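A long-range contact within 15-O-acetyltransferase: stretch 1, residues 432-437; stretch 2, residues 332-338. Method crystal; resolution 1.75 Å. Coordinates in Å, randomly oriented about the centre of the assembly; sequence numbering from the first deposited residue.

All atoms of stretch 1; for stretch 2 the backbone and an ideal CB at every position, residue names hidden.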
# COMPACT_ATOMS: atom_id res chain seq x y z
N ALA A 432 20.07 -6.89 6.52
CA ALA A 432 19.13 -6.54 5.46
C ALA A 432 19.00 -5.04 5.43
O ALA A 432 18.78 -4.41 6.47
CB ALA A 432 17.78 -7.15 5.73
N ASN A 433 19.16 -4.46 4.25
CA ASN A 433 19.05 -3.02 4.14
C ASN A 433 17.59 -2.55 4.17
O ASN A 433 16.70 -3.25 3.69
CB ASN A 433 19.80 -2.50 2.91
CG ASN A 433 21.25 -2.11 3.25
OD1 ASN A 433 22.05 -1.87 2.35
ND2 ASN A 433 21.57 -2.05 4.55
N PRO A 434 17.34 -1.38 4.78
CA PRO A 434 15.99 -0.82 4.73
C PRO A 434 15.49 -0.63 3.29
O PRO A 434 16.28 -0.38 2.36
CB PRO A 434 16.14 0.52 5.47
CG PRO A 434 17.33 0.27 6.38
CD PRO A 434 18.25 -0.51 5.55
N LEU A 435 14.18 -0.74 3.13
CA LEU A 435 13.54 -0.51 1.85
C LEU A 435 12.63 0.72 1.96
O LEU A 435 11.95 0.89 2.97
CB LEU A 435 12.72 -1.73 1.43
CG LEU A 435 11.97 -1.59 0.08
CD1 LEU A 435 12.95 -1.61 -1.10
CD2 LEU A 435 10.93 -2.69 -0.05
N PHE A 436 12.65 1.57 0.94
CA PHE A 436 11.75 2.72 0.89
C PHE A 436 10.57 2.50 -0.05
O PHE A 436 10.75 2.05 -1.19
CB PHE A 436 12.52 3.97 0.45
CG PHE A 436 11.66 5.19 0.32
CD1 PHE A 436 11.04 5.75 1.44
CD2 PHE A 436 11.45 5.77 -0.93
CE1 PHE A 436 10.21 6.89 1.32
CE2 PHE A 436 10.63 6.91 -1.05
CZ PHE A 436 10.02 7.46 0.09
N ILE A 437 9.37 2.82 0.45
CA ILE A 437 8.16 2.78 -0.35
C ILE A 437 7.48 4.14 -0.25
O ILE A 437 7.18 4.60 0.85
CB ILE A 437 7.17 1.68 0.13
CG1 ILE A 437 7.86 0.32 0.24
CG2 ILE A 437 6.00 1.62 -0.82
CD1 ILE A 437 8.22 -0.10 1.69
N UNK A 332 28.29 -0.50 -2.89
CA UNK A 332 27.27 0.28 -3.57
C UNK A 332 25.97 0.04 -2.84
O UNK A 332 25.61 -1.12 -2.60
CB UNK A 332 27.16 -0.09 -5.05
N UNK A 333 25.28 1.11 -2.48
CA UNK A 333 23.92 0.96 -1.97
C UNK A 333 23.03 0.65 -3.16
O UNK A 333 22.93 1.44 -4.09
CB UNK A 333 23.45 2.21 -1.23
N UNK A 334 22.45 -0.55 -3.13
CA UNK A 334 21.58 -1.03 -4.20
C UNK A 334 20.27 -1.44 -3.54
O UNK A 334 20.25 -2.20 -2.56
CB UNK A 334 22.21 -2.19 -4.98
N UNK A 335 19.18 -0.93 -4.07
CA UNK A 335 17.87 -1.22 -3.52
C UNK A 335 16.87 -1.43 -4.65
O UNK A 335 16.55 -0.49 -5.39
CB UNK A 335 17.41 -0.09 -2.59
N UNK A 336 16.36 -2.68 -4.78
CA UNK A 336 15.32 -2.99 -5.74
C UNK A 336 14.03 -2.48 -5.14
O UNK A 336 13.59 -3.01 -4.10
CB UNK A 336 15.25 -4.48 -6.06
N UNK A 337 13.47 -1.43 -5.73
CA UNK A 337 12.26 -0.81 -5.20
C UNK A 337 11.06 -1.16 -6.09
O UNK A 337 11.22 -1.75 -7.16
CB UNK A 337 12.43 0.71 -5.10
N UNK A 338 9.85 -0.84 -5.64
CA UNK A 338 8.68 -1.03 -6.50
C UNK A 338 8.11 0.34 -6.85
O UNK A 338 8.30 1.31 -6.12
CB UNK A 338 7.62 -1.90 -5.82

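The two segments run side by side in roughly parallel directions, their strand axes 21° apart and 7.2 Å at closest approach. That is too wide for backbone-to-backbone hydrogen bonding, so side chains and water must fill the gap.

Position 332 lies beyond the reach of stretch 1, which therefore sets no preference; the extended backbone would accept many residues, beta-branched ones among them. It is Val332, and it makes no contact here.

At position 333 the CA-to-CB bond points sideways, and nothing of stretch 1 lies within 5.5 Å of the ideal CB. A small residue would leave this contact unmade, whereas a long or aromatic one could extend to Asn433 and Pro434. The residue is Phe333. With chi1 t, the end of the ring comes nearer to stretch 1 than the sideways CA-to-CB bond alone would suggest, and Pro434 O lies at the ring edge, 4.4 Å from Phe333 CZ.

Position 334 points away, leaving its side chain unconstrained by stretch 1. Ile334 occupies it, with a beta-branched shape common in strands.

Position 335 points toward stretch 1. Its ideal CB is 4.9 Å from Leu435 CD1 and 5.1 Å from Pro434 O, and Phe436 N offers a donor nearby. A small side chain would fit, apolar or polar; a polar one could use these backbone groups through water. Ser335 does so. Its OG is 4.4 Å from Pro434 O, but two waters span the gap: water 2 lies 2.6 Å from Ser335 OG and donates to Pro434 O at 2.9 Å, while water 1 lies 2.7 Å from Ser335 OG and accepts from Phe436 N at 2.9 Å. The same OG also packs 3.5 Å from Leu435 CD1.

At position 336 CB points sideways, with no atom of stretch 1 close to it. The phi of -77° permits proline as well as ordinary residues. Pro336 meets stretch 1 through its backbone, its O lying 3.4 Å from Leu435 CD1.

Position 337 has its ideal CB 4.5 Å from Phe436 O and 4.7 Å from Leu435 CD1, so a compact side chain with a methyl group, such as alanine, valine or threonine, would suit. In Thr337, CG2 lies 4.1 Å from both Leu435 CD1 and Phe436 O, while OG1 is hydrogen-bonded elsewhere in the structure.

Position 338 points sideways into space free of close neighbours from stretch 1, so several small or polar residues would serve. It is Ser338, whose backbone supplies the link: water 3 accepts from Ser338 N at 3.0 Å and donates to Phe436 O at 2.7 Å.

Stretch 2, residues 332-338: VFISPTS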
# COMPACT_ATOMS: atom_id res chain seq x y z
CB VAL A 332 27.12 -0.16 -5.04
CG1 VAL A 332 26.24 0.82 -5.81
CG2 VAL A 332 28.49 -0.27 -5.70
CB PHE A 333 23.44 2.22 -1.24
CG PHE A 333 22.05 2.09 -0.72
CD1 PHE A 333 21.81 1.49 0.51
CD2 PHE A 333 20.97 2.53 -1.48
CE1 PHE A 333 20.49 1.32 0.99
CE2 PHE A 333 19.66 2.37 -1.00
CZ PHE A 333 19.44 1.78 0.23
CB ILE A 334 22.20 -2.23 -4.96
CG1 ILE A 334 23.53 -1.83 -5.62
CG2 ILE A 334 21.23 -2.77 -6.02
CD1 ILE A 334 24.32 -2.99 -6.18
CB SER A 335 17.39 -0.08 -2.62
OG SER A 335 16.13 -0.41 -2.04
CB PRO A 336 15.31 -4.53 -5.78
CG PRO A 336 16.50 -4.98 -4.95
CD PRO A 336 16.76 -3.86 -3.99
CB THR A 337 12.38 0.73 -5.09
OG1 THR A 337 12.69 1.29 -6.37
CG2 THR A 337 13.48 1.14 -4.12
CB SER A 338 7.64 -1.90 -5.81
OG SER A 338 7.28 -1.30 -4.59
O HOH W 1 14.70 1.64 -1.15
O HOH W 2 16.68 -2.00 -0.04
O HOH W 3 9.68 0.14 -2.79
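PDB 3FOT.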